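Local coordinates for protein dihydrodipicolinate synthase (Bacteroides thetaiotaomicron, PDB 4XKY) that is a tetrameric TIM-barrel lyase of the DapA family, probably a dihydrodipicolinate synthase of lysine biosynthesis that works through a Schiff base, at residues L42-T47 and E61-T66; L74-C79 and H98-V103. One frame throughout, in Å; residues are numbered along the deposited sequence.

Contact 1. Residues L42-T47 and E61-T66; sequences LFVLGT and EMIKNT
Strand 42-44 of the TIM barrel is backed by helix 56-70, which runs nearly antiparallel to it, 159° between the two short axes. The tight part is the methyl CG1 of Val44. It lies anti to the carbonyl carbon and meets Thr66 tip to tip, 3.6 Å from Thr66 CG2 and 3.7 Å from Thr66 OG1. The same methyl receives the end of Met62, whose bent chain (chi2 60°) brings CE to 3.9 Å from Val44 CG1. Just past the strand, Leu45 has left-handed backbone angles, and its two methyls find different partners: the side chain crosses that of Ile63 at about a right angle, CD1 lying 3.7 Å from Ile63 CD1, and runs past Met62 in the opposite direction, CD2 lying 4.0 Å from Met62 CG. Packing loosens towards Leu42, whose CD1 comes no nearer than 4.2 Å to Thr66 CG2. On the partly exposed side of the helix Glu61, Lys64 and Asn65 stay off the strand; there the amide of Asn65 turns back to Glu61 O through ND2 (3.0 Å), while its OD1 takes a hydrogen bond from Arg68. Thr66 OG1 likewise donates to Met62 O (2.8 Å), above the carbonyl plane, so this oxygen serves both OG1 and Thr66 N. An alanine at Thr66 would lose OG1 and CG2, and would probably slacken the packing on Val44 and deprive Met62 O of its side-chain donor. With the hydroxyl's proton given to Met62 O, OG1 can lie against Val44 CG1, and barrel wall and outer helix meet through aliphatic and methionine groups.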
loop_
_atom_site.group_PDB
_atom_site.type_symbol
_atom_site.label_atom_id
_atom_site.label_comp_id
_atom_site.label_asym_id
_atom_site.label_seq_id
_atom_site.Cartn_x
_atom_site.Cartn_y
_atom_site.Cartn_z
ATOM N N LEU A 42 -24.988 -12.766 18.990
ATOM C CA LEU A 42 -24.612 -13.389 17.728
ATOM C C LEU A 42 -24.453 -12.316 16.671
ATOM O O LEU A 42 -25.341 -11.467 16.497
ATOM C CB LEU A 42 -25.719 -14.326 17.264
ATOM C CG LEU A 42 -26.236 -15.314 18.310
ATOM C CD1 LEU A 42 -27.369 -16.134 17.714
ATOM C CD2 LEU A 42 -25.139 -16.242 18.786
ATOM N N PHE A 43 -23.337 -12.373 15.953
ATOM C CA PHE A 43 -23.023 -11.422 14.925
ATOM C C PHE A 43 -22.993 -12.161 13.600
ATOM O O PHE A 43 -22.168 -13.062 13.398
ATOM C CB PHE A 43 -21.693 -10.741 15.238
ATOM C CG PHE A 43 -21.205 -9.836 14.148
ATOM C CD1 PHE A 43 -22.078 -8.995 13.468
ATOM C CD2 PHE A 43 -19.872 -9.836 13.780
ATOM C CE1 PHE A 43 -21.616 -8.183 12.442
ATOM C CE2 PHE A 43 -19.401 -9.009 12.762
ATOM C CZ PHE A 43 -20.277 -8.185 12.095
ATOM N N VAL A 44 -23.933 -11.834 12.712
ATOM C CA VAL A 44 -23.973 -12.526 11.429
ATOM C C VAL A 44 -23.526 -11.655 10.275
ATOM O O VAL A 44 -23.670 -10.428 10.305
ATOM C CB VAL A 44 -25.331 -13.163 11.112
ATOM C CG1 VAL A 44 -25.755 -14.086 12.255
ATOM C CG2 VAL A 44 -26.405 -12.125 10.848
ATOM N N LEU A 45 -23.001 -12.358 9.271
ATOM C CA LEU A 45 -22.494 -11.800 8.024
ATOM C C LEU A 45 -21.245 -10.926 8.166
ATOM O O LEU A 45 -21.008 -10.047 7.367
ATOM C CB LEU A 45 -23.625 -11.067 7.276
ATOM C CG LEU A 45 -24.789 -11.986 6.892
ATOM C CD1 LEU A 45 -25.828 -11.208 6.114
ATOM C CD2 LEU A 45 -24.337 -13.165 6.055
ATOM N N GLY A 46 -20.443 -11.160 9.185
ATOM C CA GLY A 46 -19.122 -10.542 9.250
ATOM C C GLY A 46 -18.221 -11.228 8.213
ATOM O O GLY A 46 -18.694 -12.069 7.419
ATOM N N THR A 47 -16.944 -10.840 8.214
ATOM C CA THR A 47 -15.860 -11.466 7.411
ATOM C C THR A 47 -15.784 -12.985 7.606
ATOM O O THR A 47 -15.717 -13.739 6.648
ATOM C CB THR A 47 -14.479 -10.870 7.780
ATOM O OG1 THR A 47 -14.540 -9.440 7.709
ATOM C CG2 THR A 47 -13.379 -11.339 6.788
ATOM N N GLU A 61 -31.094 -15.499 3.674
ATOM C CA GLU A 61 -31.405 -16.730 4.382
ATOM C C GLU A 61 -30.638 -16.863 5.697
ATOM O O GLU A 61 -31.182 -17.358 6.669
ATOM C CB GLU A 61 -31.158 -17.934 3.495
ATOM C CG GLU A 61 -32.073 -17.929 2.285
ATOM C CD GLU A 61 -31.900 -19.135 1.389
ATOM O OE1 GLU A 61 -30.973 -19.941 1.623
ATOM O OE2 GLU A 61 -32.681 -19.254 0.425
ATOM N N MET A 62 -29.392 -16.407 5.733
ATOM C CA MET A 62 -28.632 -16.486 6.957
ATOM C C MET A 62 -29.283 -15.616 8.019
ATOM O O MET A 62 -29.403 -16.029 9.149
ATOM C CB MET A 62 -27.195 -16.043 6.753
ATOM C CG MET A 62 -26.303 -16.058 8.006
ATOM S SD MET A 62 -26.148 -17.697 8.760
ATOM C CE MET A 62 -25.054 -17.332 10.125
ATOM N N ILE A 63 -29.660 -14.394 7.653
ATOM C CA ILE A 63 -30.329 -13.497 8.568
ATOM C C ILE A 63 -31.639 -14.089 9.095
ATOM O O ILE A 63 -31.860 -14.115 10.305
ATOM C CB ILE A 63 -30.607 -12.157 7.879
ATOM C CG1 ILE A 63 -29.288 -11.419 7.656
ATOM C CG2 ILE A 63 -31.552 -11.273 8.696
ATOM C CD1 ILE A 63 -29.395 -10.299 6.646
ATOM N N LYS A 64 -32.504 -14.532 8.181
ATOM C CA LYS A 64 -33.808 -15.080 8.551
ATOM C C LYS A 64 -33.662 -16.298 9.446
ATOM O O LYS A 64 -34.215 -16.329 10.535
ATOM C CB LYS A 64 -34.626 -15.478 7.323
ATOM C CG LYS A 64 -35.047 -14.344 6.385
ATOM C CD LYS A 64 -36.161 -14.839 5.447
ATOM C CE LYS A 64 -36.110 -14.273 4.031
ATOM N NZ LYS A 64 -35.096 -14.968 3.179
ATOM N N ASN A 65 -32.924 -17.309 9.007
ATOM C CA ASN A 65 -32.726 -18.489 9.872
ATOM C C ASN A 65 -32.073 -18.171 11.215
ATOM O O ASN A 65 -32.448 -18.756 12.229
ATOM C CB ASN A 65 -31.930 -19.589 9.162
ATOM C CG ASN A 65 -32.765 -20.348 8.176
ATOM O OD1 ASN A 65 -33.437 -21.319 8.529
ATOM N ND2 ASN A 65 -32.785 -19.873 6.939
ATOM N N THR A 66 -31.080 -17.273 11.240
ATOM C CA THR A 66 -30.420 -16.960 12.517
ATOM C C THR A 66 -31.442 -16.337 13.526
ATOM O O THR A 66 -31.486 -16.700 14.700
ATOM C CB THR A 66 -29.190 -16.064 12.338
ATOM O OG1 THR A 66 -28.197 -16.742 11.559
ATOM C CG2 THR A 66 -28.593 -15.752 13.684
#

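Contact 2. Residues L74-C79 and H98-V103; sequences LPVLVC and HGADAV
Strands 76-79 and 102-105 are parallel neighbours in the TIM barrel, the two ends of a beta-alpha-beta crossover through helix 85-97. Their side chains alternate between the sheet faces. Leu77 and Ala102 share the inner one, CG of Leu77 lying 4.1 Å from Ala102 CB, and both also touch Phe134 of the next strand. Val78 and Val103 point to the helix-facing side, but Val78 turns its CG2, anti to the carbonyl carbon, to Ala100 CB at 3.9 Å. Asp101 points at the facing strand: its CG lies anti to the carbonyl carbon (chi1 -56°), setting OD1 beside Pro75 and within 2.9 Å of Val76 N, whose N-H points almost straight at OD1 (162°) from above the carboxylate plane. The side chain thus takes the place of a backbone acceptor where the pairing starts, and this N-H donor would be expected to favour the ionised acid. Ahead of it, Gly99, with positive phi, is the C-prime residue of the Schellman motif that ends helix 85-97. Farther along, Val78 N donates to a lone pair of Ala102 O. Val76 O accepts two hydrogen bonds in its carbonyl plane, from Asp101 N at 2.8 Å and Ala102 N at 3.3 Å.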
loop_
_atom_site.group_PDB
_atom_site.type_symbol
_atom_site.label_atom_id
_atom_site.label_comp_id
_atom_site.label_asym_id
_atom_site.label_seq_id
_atom_site.Cartn_x
_atom_site.Cartn_y
_atom_site.Cartn_z
ATOM N N LEU A 74 -31.073 -14.138 22.671
ATOM C CA LEU A 74 -29.812 -13.410 22.601
ATOM C C LEU A 74 -29.912 -12.301 21.555
ATOM O O LEU A 74 -30.505 -12.519 20.536
ATOM C CB LEU A 74 -28.742 -14.390 22.111
ATOM C CG LEU A 74 -27.380 -14.402 22.769
ATOM C CD1 LEU A 74 -27.571 -14.343 24.270
ATOM C CD2 LEU A 74 -26.632 -15.662 22.379
ATOM N N PRO A 75 -29.314 -11.130 21.787
ATOM C CA PRO A 75 -29.285 -10.138 20.707
ATOM C C PRO A 75 -28.620 -10.667 19.414
ATOM O O PRO A 75 -27.578 -11.340 19.463
ATOM C CB PRO A 75 -28.452 -8.983 21.291
ATOM C CG PRO A 75 -28.411 -9.210 22.759
ATOM C CD PRO A 75 -28.619 -10.668 23.000
ATOM N N VAL A 76 -29.260 -10.381 18.291
ATOM C CA VAL A 76 -28.690 -10.607 16.980
ATOM C C VAL A 76 -28.256 -9.304 16.294
ATOM O O VAL A 76 -29.043 -8.374 16.091
ATOM C CB VAL A 76 -29.678 -11.371 16.103
ATOM C CG1 VAL A 76 -29.053 -11.664 14.761
ATOM C CG2 VAL A 76 -30.073 -12.680 16.792
ATOM N N LEU A 77 -26.977 -9.262 15.942
ATOM C CA LEU A 77 -26.368 -8.167 15.182
ATOM C C LEU A 77 -26.127 -8.623 13.758
ATOM O O LEU A 77 -25.602 -9.703 13.537
ATOM C CB LEU A 77 -25.015 -7.773 15.796
ATOM C CG LEU A 77 -25.010 -6.820 16.992
ATOM C CD1 LEU A 77 -25.837 -7.379 18.123
ATOM C CD2 LEU A 77 -23.597 -6.531 17.494
ATOM N N VAL A 78 -26.461 -7.775 12.797
ATOM C CA VAL A 78 -26.382 -8.125 11.398
ATOM C C VAL A 78 -25.462 -7.150 10.692
ATOM O O VAL A 78 -25.695 -5.940 10.709
ATOM C CB VAL A 78 -27.771 -8.069 10.721
ATOM C CG1 VAL A 78 -27.663 -8.324 9.224
ATOM C CG2 VAL A 78 -28.724 -9.082 11.349
ATOM N N CYS A 79 -24.439 -7.685 10.027
ATOM C CA CYS A 79 -23.605 -6.873 9.156
ATOM C C CYS A 79 -24.373 -6.560 7.880
ATOM O O CYS A 79 -24.806 -7.466 7.149
ATOM C CB CYS A 79 -22.289 -7.569 8.823
ATOM S SG CYS A 79 -21.040 -6.466 8.119
ATOM N N HIS A 98 -37.321 -9.395 10.877
ATOM C CA HIS A 98 -37.123 -10.702 11.485
ATOM C C HIS A 98 -36.674 -10.680 12.946
ATOM O O HIS A 98 -36.390 -11.725 13.528
ATOM C CB HIS A 98 -36.187 -11.485 10.596
ATOM C CG HIS A 98 -36.852 -11.902 9.335
ATOM N ND1 HIS A 98 -37.552 -13.081 9.232
ATOM C CD2 HIS A 98 -37.036 -11.255 8.164
ATOM C CE1 HIS A 98 -38.072 -13.179 8.023
ATOM N NE2 HIS A 98 -37.778 -12.081 7.357
ATOM N N GLY A 99 -36.632 -9.494 13.537
ATOM C CA GLY A 99 -36.392 -9.366 14.961
ATOM C C GLY A 99 -34.939 -9.242 15.380
ATOM O O GLY A 99 -34.636 -9.463 16.543
ATOM N N ALA A 100 -34.034 -8.875 14.471
ATOM C CA ALA A 100 -32.648 -8.614 14.874
ATOM C C ALA A 100 -32.661 -7.372 15.742
ATOM O O ALA A 100 -33.614 -6.608 15.699
ATOM C CB ALA A 100 -31.740 -8.401 13.670
ATOM N N ASP A 101 -31.585 -7.157 16.488
ATOM C CA ASP A 101 -31.487 -6.046 17.430
ATOM C C ASP A 101 -30.610 -4.890 16.999
ATOM O O ASP A 101 -30.765 -3.766 17.480
ATOM C CB ASP A 101 -30.979 -6.595 18.754
ATOM C CG ASP A 101 -31.865 -7.708 19.280
ATOM O OD1 ASP A 101 -31.690 -8.893 18.871
ATOM O OD2 ASP A 101 -32.749 -7.378 20.079
ATOM N N ALA A 102 -29.674 -5.145 16.103
ATOM C CA ALA A 102 -28.802 -4.091 15.675
ATOM C C ALA A 102 -28.172 -4.448 14.355
ATOM O O ALA A 102 -28.157 -5.610 13.971
ATOM C CB ALA A 102 -27.735 -3.829 16.731
ATOM N N VAL A 103 -27.642 -3.426 13.681
ATOM C CA VAL A 103 -26.930 -3.601 12.446
ATOM C C VAL A 103 -25.507 -3.077 12.626
ATOM O O VAL A 103 -25.236 -2.256 13.516
ATOM C CB VAL A 103 -27.657 -2.932 11.269
ATOM C CG1 VAL A 103 -28.978 -3.648 11.016
ATOM C CG2 VAL A 103 -27.878 -1.428 11.508
#

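From the N terminus, contact 1 closes first: after strand 42-44 the chain passes through a loop into helix 56-70, which folds back on the strand. The chain then enters strand 76-79, and contact 2 closes a second loop when helix 85-97 returns it to strand 102-105. The two loops are in series, neither nesting nor crossing, and belong to successive beta-alpha-beta units. Residues 74-79 join them: Leu42 O lies 2.8 Å from Leu77 N, a probable hydrogen bond, and Val78 touches both Val44 and Ile63. Contact 1 ties strand 42-44 to helix 56-70, contact 2 pairs strands 76-79 and 102-105, and the bonds between 42-44 and 76-79 complete three adjacent barrel strands.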